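Local coordinates for protein phospholipase C beta (Meleagris gallopavo, PDB 1JAD) that forms the elongated, all-helical C-terminal region of a phospholipase C beta, a long coiled-coil fold that pairs with a second copy of itself, at residues A[54-59]-A[81-86]; A[101-106]-A[218-223]; A[12-17]-A[129-134]. All coordinates share one frame; numbering follows the deposited sequence.

Contact 1 (A[54-59]-A[81-86])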
loop_
_atom_site.group_PDB
_atom_site.type_symbol
_atom_site.label_atom_id
_atom_site.label_comp_id
_atom_site.label_asym_id
_atom_site.label_seq_id
_atom_site.Cartn_x
_atom_site.Cartn_y
_atom_site.Cartn_z
ATOM N N GLU A 54 45.950 -4.577 -1.343
ATOM C CA GLU A 54 46.389 -4.605 -2.725
ATOM C C GLU A 54 47.004 -3.278 -3.161
ATOM O O GLU A 54 47.786 -3.229 -4.106
ATOM C CB GLU A 54 45.189 -4.963 -3.590
ATOM C CG GLU A 54 45.481 -5.264 -5.029
ATOM C CD GLU A 54 44.289 -5.913 -5.700
ATOM O OE1 GLU A 54 44.379 -6.221 -6.909
ATOM O OE2 GLU A 54 43.266 -6.123 -5.013
ATOM N N LEU A 55 46.651 -2.207 -2.461
ATOM C CA LEU A 55 47.170 -0.876 -2.763
ATOM C C LEU A 55 48.528 -0.669 -2.091
ATOM O O LEU A 55 49.384 0.050 -2.613
ATOM C CB LEU A 55 46.187 0.205 -2.288
ATOM C CG LEU A 55 46.557 1.675 -2.525
ATOM C CD1 LEU A 55 46.769 1.927 -4.014
ATOM C CD2 LEU A 55 45.452 2.572 -1.996
ATOM N N LEU A 56 48.725 -1.292 -0.932
ATOM C CA LEU A 56 49.996 -1.165 -0.232
ATOM C C LEU A 56 51.032 -2.025 -0.950
ATOM O O LEU A 56 52.186 -1.625 -1.098
ATOM C CB LEU A 56 49.859 -1.600 1.230
ATOM C CG LEU A 56 48.865 -0.800 2.074
ATOM C CD1 LEU A 56 48.908 -1.287 3.505
ATOM C CD2 LEU A 56 49.208 0.674 2.022
ATOM N N GLN A 57 50.613 -3.201 -1.403
ATOM C CA GLN A 57 51.510 -4.090 -2.129
ATOM C C GLN A 57 52.122 -3.325 -3.298
ATOM O O GLN A 57 53.322 -3.400 -3.539
ATOM C CB GLN A 57 50.741 -5.312 -2.647
ATOM C CG GLN A 57 51.515 -6.209 -3.624
ATOM C CD GLN A 57 52.835 -6.733 -3.061
ATOM O OE1 GLN A 57 53.771 -5.963 -2.812
ATOM N NE2 GLN A 57 52.912 -8.049 -2.857
ATOM N N LYS A 58 51.279 -2.584 -4.011
ATOM C CA LYS A 58 51.709 -1.790 -5.152
ATOM C C LYS A 58 52.818 -0.821 -4.755
ATOM O O LYS A 58 53.773 -0.614 -5.511
ATOM C CB LYS A 58 50.517 -1.018 -5.718
ATOM C CG LYS A 58 50.856 -0.056 -6.845
ATOM C CD LYS A 58 49.643 0.788 -7.199
ATOM C CE LYS A 58 49.999 1.887 -8.184
ATOM N NZ LYS A 58 48.850 2.817 -8.439
ATOM N N TYR A 59 52.695 -0.218 -3.575
ATOM C CA TYR A 59 53.714 0.712 -3.107
ATOM C C TYR A 59 54.906 0.032 -2.460
ATOM O O TYR A 59 55.803 0.696 -1.950
ATOM C CB TYR A 59 53.122 1.742 -2.148
ATOM C CG TYR A 59 52.429 2.861 -2.878
ATOM C CD1 TYR A 59 51.273 2.626 -3.627
ATOM C CD2 TYR A 59 52.975 4.145 -2.888
ATOM C CE1 TYR A 59 50.681 3.643 -4.372
ATOM C CE2 TYR A 59 52.394 5.167 -3.628
ATOM C CZ TYR A 59 51.250 4.912 -4.371
ATOM O OH TYR A 59 50.700 5.920 -5.134
ATOM N N GLU A 81 53.293 10.798 -0.261
ATOM C CA GLU A 81 52.093 11.618 -0.348
ATOM C C GLU A 81 51.095 11.018 -1.339
ATOM O O GLU A 81 49.881 11.027 -1.111
ATOM C CB GLU A 81 52.449 13.038 -0.785
ATOM C CG GLU A 81 53.473 13.743 0.096
ATOM C CD GLU A 81 53.633 15.210 -0.273
ATOM O OE1 GLU A 81 53.842 15.504 -1.469
ATOM O OE2 GLU A 81 53.556 16.069 0.632
ATOM N N ARG A 82 51.621 10.500 -2.445
ATOM C CA ARG A 82 50.808 9.895 -3.493
ATOM C C ARG A 82 50.042 8.699 -2.941
ATOM O O ARG A 82 48.911 8.431 -3.347
ATOM C CB ARG A 82 51.711 9.457 -4.638
ATOM C CG ARG A 82 50.994 8.960 -5.874
ATOM C CD ARG A 82 52.026 8.686 -6.951
ATOM N NE ARG A 82 52.891 9.851 -7.130
ATOM C CZ ARG A 82 53.959 9.885 -7.920
ATOM N NH1 ARG A 82 54.309 8.810 -8.620
ATOM N NH2 ARG A 82 54.687 10.994 -8.001
ATOM N N LEU A 83 50.679 7.984 -2.018
ATOM C CA LEU A 83 50.091 6.817 -1.368
ATOM C C LEU A 83 48.926 7.277 -0.506
ATOM O O LEU A 83 47.833 6.720 -0.558
ATOM C CB LEU A 83 51.131 6.136 -0.483
ATOM C CG LEU A 83 50.650 4.970 0.377
ATOM C CD1 LEU A 83 50.108 3.857 -0.502
ATOM C CD2 LEU A 83 51.807 4.464 1.223
ATOM N N GLU A 84 49.186 8.311 0.286
ATOM C CA GLU A 84 48.192 8.886 1.173
ATOM C C GLU A 84 46.919 9.287 0.446
ATOM O O GLU A 84 45.820 9.049 0.945
ATOM C CB GLU A 84 48.781 10.097 1.903
ATOM C CG GLU A 84 49.862 9.719 2.909
ATOM C CD GLU A 84 50.416 10.907 3.676
ATOM O OE1 GLU A 84 49.621 11.659 4.283
ATOM O OE2 GLU A 84 51.652 11.081 3.690
HETATM N N MSE A 85 47.066 9.875 -0.738
HETATM C CA MSE A 85 45.909 10.317 -1.500
HETATM C C MSE A 85 45.133 9.167 -2.145
HETATM O O MSE A 85 43.917 9.262 -2.315
HETATM C CB MSE A 85 46.330 11.342 -2.559
HETATM C CG MSE A 85 45.165 12.170 -3.114
HETATM SE SE MSE A 85 44.208 13.086 -1.811
HETATM C CE MSE A 85 45.560 14.047 -0.991
ATOM N N GLU A 86 45.816 8.085 -2.510
ATOM C CA GLU A 86 45.116 6.948 -3.097
ATOM C C GLU A 86 44.367 6.189 -2.011
ATOM O O GLU A 86 43.377 5.505 -2.284
ATOM C CB GLU A 86 46.083 6.016 -3.817
ATOM C CG GLU A 86 46.514 6.529 -5.179
ATOM C CD GLU A 86 47.389 5.537 -5.922
ATOM O OE1 GLU A 86 46.982 4.359 -6.054
ATOM O OE2 GLU A 86 48.480 5.938 -6.383
#

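Contact 2 (A[101-106]-A[218-223])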
loop_
_atom_site.group_PDB
_atom_site.type_symbol
_atom_site.label_atom_id
_atom_site.label_comp_id
_atom_site.label_asym_id
_atom_site.label_seq_id
_atom_site.Cartn_x
_atom_site.Cartn_y
_atom_site.Cartn_z
ATOM N N ARG A 101 24.879 1.137 0.009
ATOM C CA ARG A 101 24.358 -0.206 0.219
ATOM C C ARG A 101 23.412 -0.193 1.415
ATOM O O ARG A 101 22.327 -0.780 1.350
ATOM C CB ARG A 101 25.491 -1.211 0.460
ATOM C CG ARG A 101 25.020 -2.660 0.675
ATOM C CD ARG A 101 24.091 -3.107 -0.456
ATOM N NE ARG A 101 24.758 -3.104 -1.755
ATOM C CZ ARG A 101 25.442 -4.133 -2.248
ATOM N NH1 ARG A 101 25.546 -5.260 -1.550
ATOM N NH2 ARG A 101 26.043 -4.024 -3.428
ATOM N N LYS A 102 23.822 0.468 2.505
ATOM C CA LYS A 102 22.970 0.554 3.696
ATOM C C LYS A 102 21.583 1.034 3.261
ATOM O O LYS A 102 20.584 0.334 3.433
ATOM C CB LYS A 102 23.532 1.551 4.720
ATOM C CG LYS A 102 24.794 1.138 5.466
ATOM C CD LYS A 102 24.577 -0.099 6.305
ATOM C CE LYS A 102 25.768 -0.382 7.205
ATOM N NZ LYS A 102 25.979 0.676 8.235
ATOM N N GLU A 103 21.535 2.233 2.690
ATOM C CA GLU A 103 20.275 2.796 2.234
ATOM C C GLU A 103 19.537 1.847 1.297
ATOM O O GLU A 103 18.307 1.783 1.307
ATOM C CB GLU A 103 20.531 4.143 1.559
ATOM C CG GLU A 103 21.117 5.152 2.531
ATOM C CD GLU A 103 21.180 6.542 1.967
ATOM O OE1 GLU A 103 20.104 7.101 1.665
ATOM O OE2 GLU A 103 22.302 7.074 1.823
ATOM N N GLN A 104 20.288 1.089 0.507
ATOM C CA GLN A 104 19.690 0.134 -0.419
ATOM C C GLN A 104 19.001 -0.929 0.435
ATOM O O GLN A 104 17.926 -1.415 0.086
ATOM C CB GLN A 104 20.777 -0.516 -1.283
ATOM C CG GLN A 104 20.335 -0.972 -2.670
ATOM C CD GLN A 104 18.946 -1.573 -2.687
ATOM O OE1 GLN A 104 17.944 -0.854 -2.574
ATOM N NE2 GLN A 104 18.871 -2.900 -2.817
ATOM N N HIS A 105 19.625 -1.298 1.556
ATOM C CA HIS A 105 19.035 -2.289 2.455
ATOM C C HIS A 105 17.755 -1.705 3.065
ATOM O O HIS A 105 16.770 -2.419 3.293
ATOM C CB HIS A 105 19.991 -2.673 3.594
ATOM C CG HIS A 105 21.198 -3.446 3.159
ATOM N ND1 HIS A 105 21.138 -4.478 2.245
ATOM C CD2 HIS A 105 22.483 -3.402 3.587
ATOM C CE1 HIS A 105 22.334 -5.030 2.125
ATOM N NE2 HIS A 105 23.167 -4.396 2.929
ATOM N N ALA A 106 17.775 -0.402 3.330
ATOM C CA ALA A 106 16.610 0.265 3.890
ATOM C C ALA A 106 15.431 0.149 2.904
ATOM O O ALA A 106 14.300 -0.158 3.292
ATOM C CB ALA A 106 16.935 1.736 4.181
ATOM N N GLU A 218 20.811 7.030 9.586
ATOM C CA GLU A 218 21.971 6.401 10.207
ATOM C C GLU A 218 23.082 6.081 9.195
ATOM O O GLU A 218 24.262 6.292 9.461
ATOM C CB GLU A 218 21.519 5.133 10.929
ATOM C CG GLU A 218 20.879 5.410 12.284
ATOM C CD GLU A 218 20.050 4.251 12.815
ATOM O OE1 GLU A 218 20.496 3.086 12.699
ATOM O OE2 GLU A 218 18.953 4.517 13.368
ATOM N N ALA A 219 22.692 5.580 8.029
ATOM C CA ALA A 219 23.649 5.238 6.981
ATOM C C ALA A 219 24.437 6.459 6.540
ATOM O O ALA A 219 25.587 6.340 6.120
ATOM C CB ALA A 219 22.926 4.642 5.791
ATOM N N VAL A 220 23.823 7.635 6.640
ATOM C CA VAL A 220 24.494 8.864 6.242
ATOM C C VAL A 220 25.349 9.411 7.372
ATOM O O VAL A 220 26.397 10.004 7.129
ATOM C CB VAL A 220 23.497 9.971 5.843
ATOM C CG1 VAL A 220 24.265 11.219 5.417
ATOM C CG2 VAL A 220 22.584 9.484 4.722
ATOM N N ALA A 221 24.888 9.221 8.605
ATOM C CA ALA A 221 25.600 9.707 9.788
ATOM C C ALA A 221 26.962 9.030 9.880
ATOM O O ALA A 221 27.973 9.662 10.170
ATOM C CB ALA A 221 24.784 9.416 11.038
ATOM N N GLU A 222 26.973 7.730 9.633
ATOM C CA GLU A 222 28.199 6.963 9.672
ATOM C C GLU A 222 29.143 7.502 8.596
ATOM O O GLU A 222 30.285 7.862 8.881
ATOM C CB GLU A 222 27.871 5.496 9.423
ATOM C CG GLU A 222 29.060 4.601 9.242
ATOM C CD GLU A 222 28.639 3.187 8.954
ATOM O OE1 GLU A 222 27.851 2.996 8.003
ATOM O OE2 GLU A 222 29.096 2.268 9.669
ATOM N N TYR A 223 28.656 7.570 7.361
ATOM C CA TYR A 223 29.464 8.071 6.262
ATOM C C TYR A 223 30.161 9.367 6.656
ATOM O O TYR A 223 31.390 9.479 6.571
ATOM C CB TYR A 223 28.598 8.309 5.027
ATOM C CG TYR A 223 29.329 9.022 3.918
ATOM C CD1 TYR A 223 30.354 8.393 3.207
ATOM C CD2 TYR A 223 29.035 10.352 3.621
ATOM C CE1 TYR A 223 31.072 9.078 2.226
ATOM C CE2 TYR A 223 29.740 11.048 2.647
ATOM C CZ TYR A 223 30.758 10.409 1.954
ATOM O OH TYR A 223 31.458 11.120 1.009
#

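Contact 3 (A[12-17]-A[129-134])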
loop_
_atom_site.group_PDB
_atom_site.type_symbol
_atom_site.label_atom_id
_atom_site.label_comp_id
_atom_site.label_asym_id
_atom_site.label_seq_id
_atom_site.Cartn_x
_atom_site.Cartn_y
_atom_site.Cartn_z
ATOM N N GLN A 12 -22.424 -7.984 15.316
ATOM C CA GLN A 12 -21.050 -8.092 15.792
ATOM C C GLN A 12 -20.024 -8.294 14.677
ATOM O O GLN A 12 -20.157 -9.186 13.831
ATOM C CB GLN A 12 -20.942 -9.204 16.839
ATOM C CG GLN A 12 -19.538 -9.384 17.401
ATOM C CD GLN A 12 -19.534 -10.123 18.726
ATOM O OE1 GLN A 12 -20.135 -11.190 18.855
ATOM N NE2 GLN A 12 -18.851 -9.559 19.719
ATOM N N LEU A 13 -18.998 -7.448 14.692
ATOM C CA LEU A 13 -17.941 -7.487 13.694
ATOM C C LEU A 13 -16.558 -7.602 14.334
ATOM O O LEU A 13 -16.373 -7.238 15.492
ATOM C CB LEU A 13 -18.017 -6.221 12.834
ATOM C CG LEU A 13 -19.338 -5.984 12.090
ATOM C CD1 LEU A 13 -19.303 -4.628 11.394
ATOM C CD2 LEU A 13 -19.582 -7.112 11.087
ATOM N N PRO A 14 -15.570 -8.128 13.587
ATOM C CA PRO A 14 -14.195 -8.295 14.068
ATOM C C PRO A 14 -13.538 -6.945 14.322
ATOM O O PRO A 14 -13.305 -6.172 13.388
ATOM C CB PRO A 14 -13.520 -9.045 12.917
ATOM C CG PRO A 14 -14.680 -9.784 12.276
ATOM C CD PRO A 14 -15.666 -8.641 12.215
ATOM N N GLU A 15 -13.239 -6.667 15.584
ATOM C CA GLU A 15 -12.610 -5.405 15.939
ATOM C C GLU A 15 -11.300 -5.156 15.172
ATOM O O GLU A 15 -10.413 -6.005 15.136
ATOM C CB GLU A 15 -12.398 -5.332 17.463
ATOM C CG GLU A 15 -11.895 -6.605 18.159
ATOM C CD GLU A 15 -12.969 -7.682 18.356
ATOM O OE1 GLU A 15 -12.656 -8.696 19.016
ATOM O OE2 GLU A 15 -14.112 -7.532 17.866
ATOM N N PRO A 16 -11.171 -3.965 14.560
ATOM C CA PRO A 16 -10.014 -3.532 13.775
ATOM C C PRO A 16 -8.644 -3.775 14.398
ATOM O O PRO A 16 -8.348 -3.267 15.472
ATOM C CB PRO A 16 -10.301 -2.049 13.564
ATOM C CG PRO A 16 -11.796 -2.056 13.409
ATOM C CD PRO A 16 -12.148 -2.863 14.636
ATOM N N GLN A 17 -7.807 -4.549 13.711
ATOM C CA GLN A 17 -6.464 -4.830 14.200
ATOM C C GLN A 17 -5.534 -5.366 13.117
ATOM O O GLN A 17 -5.883 -6.302 12.402
ATOM C CB GLN A 17 -6.499 -5.841 15.346
ATOM C CG GLN A 17 -6.962 -7.224 14.940
ATOM C CD GLN A 17 -6.483 -8.296 15.908
ATOM O OE1 GLN A 17 -5.280 -8.532 16.042
ATOM N NE2 GLN A 17 -7.420 -8.943 16.590
ATOM N N LYS A 129 -15.403 -7.943 5.809
ATOM C CA LYS A 129 -16.466 -8.001 4.812
ATOM C C LYS A 129 -17.263 -9.300 4.814
ATOM O O LYS A 129 -18.493 -9.258 4.718
ATOM C CB LYS A 129 -15.909 -7.749 3.407
ATOM C CG LYS A 129 -15.291 -6.379 3.243
ATOM C CD LYS A 129 -15.112 -5.998 1.778
ATOM C CE LYS A 129 -14.516 -4.599 1.669
ATOM N NZ LYS A 129 -14.460 -4.148 0.259
ATOM N N GLU A 130 -16.597 -10.449 4.915
ATOM C CA GLU A 130 -17.341 -11.705 4.930
ATOM C C GLU A 130 -18.182 -11.782 6.191
ATOM O O GLU A 130 -19.326 -12.225 6.163
ATOM C CB GLU A 130 -16.414 -12.922 4.871
ATOM C CG GLU A 130 -15.578 -13.012 3.599
ATOM C CD GLU A 130 -14.979 -14.397 3.378
ATOM O OE1 GLU A 130 -14.242 -14.897 4.256
ATOM O OE2 GLU A 130 -15.250 -14.987 2.311
ATOM N N SER A 131 -17.598 -11.351 7.300
ATOM C CA SER A 131 -18.282 -11.347 8.585
ATOM C C SER A 131 -19.568 -10.522 8.480
ATOM O O SER A 131 -20.661 -10.990 8.812
ATOM C CB SER A 131 -17.350 -10.750 9.644
ATOM O OG SER A 131 -18.005 -10.617 10.884
ATOM N N SER A 132 -19.423 -9.287 8.011
ATOM C CA SER A 132 -20.551 -8.383 7.838
ATOM C C SER A 132 -21.664 -9.047 7.043
ATOM O O SER A 132 -22.796 -9.163 7.514
ATOM C CB SER A 132 -20.078 -7.130 7.110
ATOM O OG SER A 132 -21.171 -6.338 6.694
ATOM N N GLU A 133 -21.339 -9.490 5.832
ATOM C CA GLU A 133 -22.323 -10.141 4.971
ATOM C C GLU A 133 -22.896 -11.379 5.620
ATOM O O GLU A 133 -24.047 -11.750 5.375
ATOM C CB GLU A 133 -21.702 -10.530 3.626
ATOM C CG GLU A 133 -21.409 -9.360 2.701
ATOM C CD GLU A 133 -22.635 -8.490 2.457
ATOM O OE1 GLU A 133 -23.766 -9.030 2.344
ATOM O OE2 GLU A 133 -22.460 -7.255 2.353
ATOM N N SER A 134 -22.089 -12.037 6.438
ATOM C CA SER A 134 -22.552 -13.229 7.120
ATOM C C SER A 134 -23.642 -12.836 8.122
ATOM O O SER A 134 -24.609 -13.568 8.307
ATOM C CB SER A 134 -21.384 -13.910 7.829
ATOM O OG SER A 134 -21.813 -15.122 8.424
#

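Contact 1 (A[54-59]-A[81-86])
The hydroxyl of Tyr59 donates a hydrogen bond to the carboxylate of Glu86, with OH 2.5 Å from OE2. OE2 lies at the edge of the ring, in its plane, yet the hydroxyl meets the carboxylate from above, 55° out of the carboxylate plane. Glu86 also serves Lys58: NZ is 3.4 Å from OE1, a salt bridge whose hydrogen bond is weak. The extended lysine chain crosses the glutamate at about a right angle. OE2 thus serves Tyr59 and OE1 serves Lys58.

Helices 28-64 and 75-155 run antiparallel here, the axes of segments 54-59 and 81-86 lying 11.0 Å apart at 167°, as two members of a helical bundle. Helix 161-245 joins them through Tyr241, which touches both Tyr59 and Leu83.

The apolar contacts centre on Leu83. Its CD1 makes a CH-pi contact over one face of the Tyr59 ring, 3.6 Å from the centroid. Leucine suits this place because its methyl can point C-H bonds into the aromatic face. The same CD1 meets Leu56 CD2 at 4.2 Å.

Two carbon-to-oxygen van der Waals contacts flank this packing: Arg82 CG lies 3.1 Å from Tyr59 OH, and Leu55 CD1 3.2 Å from Glu86 OE1.

Contact 2 (A[101-106]-A[218-223])
Lys102 and Ala219 face each other where two long helices, 75-155 and 161-245, run side by side as an antiparallel coiled coil. The axes of segments 101-106 and 218-223 lie 9.4 Å apart and their directions differ by 172°. The closest CA pair, Lys102 with Ala219, is separated by 5.8 Å.

Apolar packing is built round the single methyl of Ala219. Its CB sits 3.3 Å from Lys102 CB, a tight approach, and 3.8 Å from Glu103 CG. Alanine suits this position because a lone CB lets the backbones come close while its methyl touches the stems of two longer side chains. Both of those chains carry charge but present methylene groups to the alanine, and Lys102 also touches Leu41 of helix 28-64. Glu103 reaches on to Val220, obliquely, with OE2 3.8 Å from the methyl CG2; the polar bond of this oxygen is the salt bridge to Arg99 on its own helix. Val220 in turn packs on Thr187 of the second subunit, so this part of the helix pair borders the interface with the second subunit.

The electrostatic part is a salt bridge between Lys102 and Glu222, about one helical turn beyond Ala219. Lysine has the length and flexibility to span the pair at its margin, where Glu222 extends from the other helix, and the two side chains cross at about a right angle. A last bend at chi4 (65°) sets the position of Lys102 NZ, which lies 3.0 Å from Glu222 OE1 and meets it on the syn side, 27° out of the carboxylate plane.

Contact 3 (A[12-17]-A[129-134])
Pro14 packs ring atoms CD and CG on Ser131, where an irregular N-terminal segment, ahead of helix 21-24, lies along the antiparallel pair of helices 75-155 and 161-245 in the coiled coil. Ring atom CD is 3.3 Å from Ser131 OG and 3.7 Å from Ser131 CB, and CG is also within van der Waals range. With OG anti to the backbone N (chi1 175°), the serine oxygen is placed against Pro14 CD. A serine is small enough to let the proline ring settle close to the helix.

Leu13 completes the tight part. Its CD2 lies over the backbone of Ser132, 3.6 Å from its CA. The leucine is buried because helix 161-245 closes in as well: Thr190 and Tyr193 touch it, as does Leu128 of helix 75-155. Ser132 OG hydrogen-bonds to Thr190 of helix 161-245.

The loose side begins at Gln12, whose side chain is exposed and starts out away from the helix. Its carbonyl O is 3.9 Å from Ser131 OG, with no hydrogen bond between them, and is taken instead by Asn135. Toward Gln17 the extended chain moves off the 129-134 segment, although Pro16 still rests on Tyr193. Lys129 and Glu133 start away from the loop and form salt bridges to Glu212 and Arg99 of the second subunit.

No hydrogen bond or salt bridge joins the two segments, and they bury just 149 Å². Van der Waals fit of proline and leucine against small serines is therefore what joins them, and the nearby hydrogen bond from Asn135 ND2 to Gln12 O adds a polar tie to the same helix.

How the contacts relate
All three contacts draw on helix 75-155, each at a different level of the rod. Contact 1 and contact 2 have centres about 27 Å apart, contact 2 and contact 3 about 42 Å, and contact 1 and contact 3 about 68 Å, contacts 1 and 3 lying on opposite sides of the chain's centre. None touches another within the chain. The dimer brings distant levels together: Arg99 and Glu212, which border contact 2, are in the second subunit the salt-bridge partners of Glu133 and Lys129 in contact 3. In contact 1, Met85 packs on Arg147 of the second subunit. Together these pairings are consistent with two rods lying antiparallel.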